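Local coordinates for beta-microseminoprotein (Homo sapiens, PDB 3IX0), which is a secreted seminal plasma protein that forms edge-to-edge homodimers, interacts with PI16 and probably binds immunoglobulin, at the interface of chains A and B. Residues are numbered along the deposited sequence; one frame, centred on the assembly and turned at random. Chains: chain A/B, Beta-microseminoprotein.

The interface of chains A and B. Residues chain A 90-92; chain B 3-6.
The carboxylate of A:Glu91 approaches the CB end of B:Tyr3 rather than a face of its phenol ring: OE2 lies 4.1 Å from B:Tyr3 CB, and the two planes are turned 62° apart. On the opposite side of the paired strands, the A:Trp92 indole and the B:Phe4 ring leave the seam without stacking on each other, and B:Phe4 loosely approaches A:Trp92 O through CB and the ring carbon CD2. The hydrogen bonds of this patch run from backbone to backbone, as is typical of sheets that meet at their edges. A:Trp92 N donates to B:Phe4 O (2.9 Å) in the carbonyl plane, whereas B:Phe4 N donates back to A:Trp92 O at the same 2.9 Å, tilted 26° from the plane of the A:Trp92 carbonyl. Alongside this pair, the extended side chain of A:Glu91, its CG anti to the backbone N (chi1 -175°), lays its aliphatic stem across B:Ile5, with CG 4.0 Å from the methyl CG2. B:Pro6 closes the patch, its ring carbon CG 3.7 Å from A:Ser90 O. Without the pyrrolidine ring, as with an alanine here, the A:Ser90 carbonyl is likely to lose its apolar cover and the end of the strand to turn more freely. Strand 91-93 of chain A thus runs antiparallel to strand 2-6 of chain B, and a two-fold axis repeats the pairing with the chains exchanged, joining the two monomers edge to edge in the homodimer.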
ATOM      1  N   SER A  90      -1.858 -10.652  14.105  1.00 22.77           N
ATOM      2  CA  SER A  90      -2.993 -11.072  13.311  1.00 25.76           C
ATOM      3  C   SER A  90      -3.257 -10.138  12.125  1.00 34.78           C
ATOM      4  O   SER A  90      -4.136 -10.400  11.310  1.00 36.75           O
ATOM      5  CB  SER A  90      -4.236 -11.107  14.190  1.00 30.76           C
ATOM      6  OG  SER A  90      -4.441  -9.832  14.781  1.00 36.56           O
ATOM      7  N   GLU A  91      -2.516  -9.038  12.038  1.00 30.51           N
ATOM      8  CA  GLU A  91      -2.671  -8.136  10.902  1.00 23.47           C
ATOM      9  C   GLU A  91      -1.485  -7.184  10.688  1.00 25.25           C
ATOM     10  O   GLU A  91      -0.980  -6.557  11.620  1.00 24.95           O
ATOM     11  CB  GLU A  91      -3.954  -7.334  11.032  1.00 22.38           C
ATOM     12  CG  GLU A  91      -4.242  -6.445   9.822  1.00 21.21           C
ATOM     13  CD  GLU A  91      -5.484  -5.595  10.009  1.00 28.57           C
ATOM     14  OE1 GLU A  91      -6.332  -5.952  10.838  1.00 39.47           O
ATOM     15  OE2 GLU A  91      -5.623  -4.567   9.328  1.00 38.58           O
ATOM     16  N   TRP A  92      -1.050  -7.093   9.445  1.00 16.74           N
ATOM     17  CA  TRP A  92      -0.032  -6.134   9.062  1.00 24.08           C
ATOM     18  C   TRP A  92      -0.616  -5.197   8.023  1.00 24.07           C
ATOM     19  O   TRP A  92      -1.533  -5.554   7.290  1.00 22.05           O
ATOM     20  CB  TRP A  92       1.192  -6.836   8.469  1.00 16.08           C
ATOM     21  CG  TRP A  92       1.818  -7.841   9.389  1.00 22.65           C
ATOM     22  CD1 TRP A  92       1.362  -9.098   9.669  1.00 23.20           C
ATOM     23  CD2 TRP A  92       3.018  -7.672  10.145  1.00 20.37           C
ATOM     24  NE1 TRP A  92       2.219  -9.724  10.538  1.00 23.43           N
ATOM     25  CE2 TRP A  92       3.240  -8.868  10.851  1.00 22.71           C
ATOM     26  CE3 TRP A  92       3.929  -6.624  10.293  1.00 18.93           C
ATOM     27  CZ2 TRP A  92       4.341  -9.048  11.694  1.00 28.97           C
ATOM     28  CZ3 TRP A  92       5.030  -6.811  11.131  1.00 26.31           C
ATOM     29  CH2 TRP A  92       5.221  -8.007  11.819  1.00 24.86           C
TER
ATOM     30  N   TYR B   3      -3.405  -4.668   3.307  1.00 21.42           N
ATOM     31  CA  TYR B   3      -3.415  -5.361   4.584  1.00 16.58           C
ATOM     32  C   TYR B   3      -3.059  -6.813   4.351  1.00 13.98           C
ATOM     33  O   TYR B   3      -3.231  -7.314   3.250  1.00 14.54           O
ATOM     34  CB  TYR B   3      -4.746  -5.202   5.355  1.00 20.32           C
ATOM     35  CG  TYR B   3      -5.992  -5.834   4.745  1.00 22.33           C
ATOM     36  CD1 TYR B   3      -6.202  -7.201   4.813  1.00 20.91           C
ATOM     37  CD2 TYR B   3      -6.987  -5.049   4.148  1.00 22.12           C
ATOM     38  CE1 TYR B   3      -7.351  -7.788   4.287  1.00 21.47           C
ATOM     39  CE2 TYR B   3      -8.142  -5.628   3.610  1.00 20.21           C
ATOM     40  CZ  TYR B   3      -8.310  -6.999   3.686  1.00 22.88           C
ATOM     41  OH  TYR B   3      -9.428  -7.600   3.169  1.00 19.48           O
ATOM     42  N   PHE B   4      -2.525  -7.454   5.392  1.00 12.51           N
ATOM     43  CA  PHE B   4      -2.203  -8.872   5.398  1.00 16.57           C
ATOM     44  C   PHE B   4      -2.789  -9.487   6.669  1.00 23.46           C
ATOM     45  O   PHE B   4      -2.530  -9.013   7.776  1.00 20.64           O
ATOM     46  CB  PHE B   4      -0.692  -9.097   5.388  1.00 16.85           C
ATOM     47  CG  PHE B   4      -0.006  -8.627   4.134  1.00 23.92           C
ATOM     48  CD1 PHE B   4       0.479  -9.541   3.207  1.00 32.19           C
ATOM     49  CD2 PHE B   4       0.165  -7.277   3.888  1.00 25.36           C
ATOM     50  CE1 PHE B   4       1.114  -9.108   2.045  1.00 29.18           C
ATOM     51  CE2 PHE B   4       0.805  -6.839   2.740  1.00 22.35           C
ATOM     52  CZ  PHE B   4       1.275  -7.755   1.819  1.00 22.02           C
ATOM     53  N   ILE B   5      -3.590 -10.533   6.504  1.00 15.20           N
ATOM     54  CA  ILE B   5      -4.195 -11.222   7.628  1.00 16.48           C
ATOM     55  C   ILE B   5      -3.945 -12.705   7.449  1.00 21.39           C
ATOM     56  O   ILE B   5      -3.614 -13.164   6.344  1.00 19.86           O
ATOM     57  CB  ILE B   5      -5.715 -10.994   7.696  1.00 15.60           C
ATOM     58  CG1 ILE B   5      -6.333 -11.302   6.333  1.00 19.44           C
ATOM     59  CG2 ILE B   5      -6.020  -9.574   8.128  1.00 14.56           C
ATOM     60  CD1 ILE B   5      -7.856 -11.314   6.305  1.00 22.57           C
ATOM     61  N   PRO B   6      -4.100 -13.460   8.536  1.00 20.51           N
ATOM     62  CA  PRO B   6      -3.887 -14.906   8.508  1.00 22.87           C
ATOM     63  C   PRO B   6      -4.852 -15.553   7.542  1.00 19.93           C
ATOM     64  O   PRO B   6      -5.964 -15.071   7.400  1.00 20.56           O
ATOM     65  CB  PRO B   6      -4.259 -15.343   9.933  1.00 28.46           C
ATOM     66  CG  PRO B   6      -4.120 -14.100  10.776  1.00 25.57           C
ATOM     67  CD  PRO B   6      -4.499 -12.969   9.867  1.00 25.43           C
TER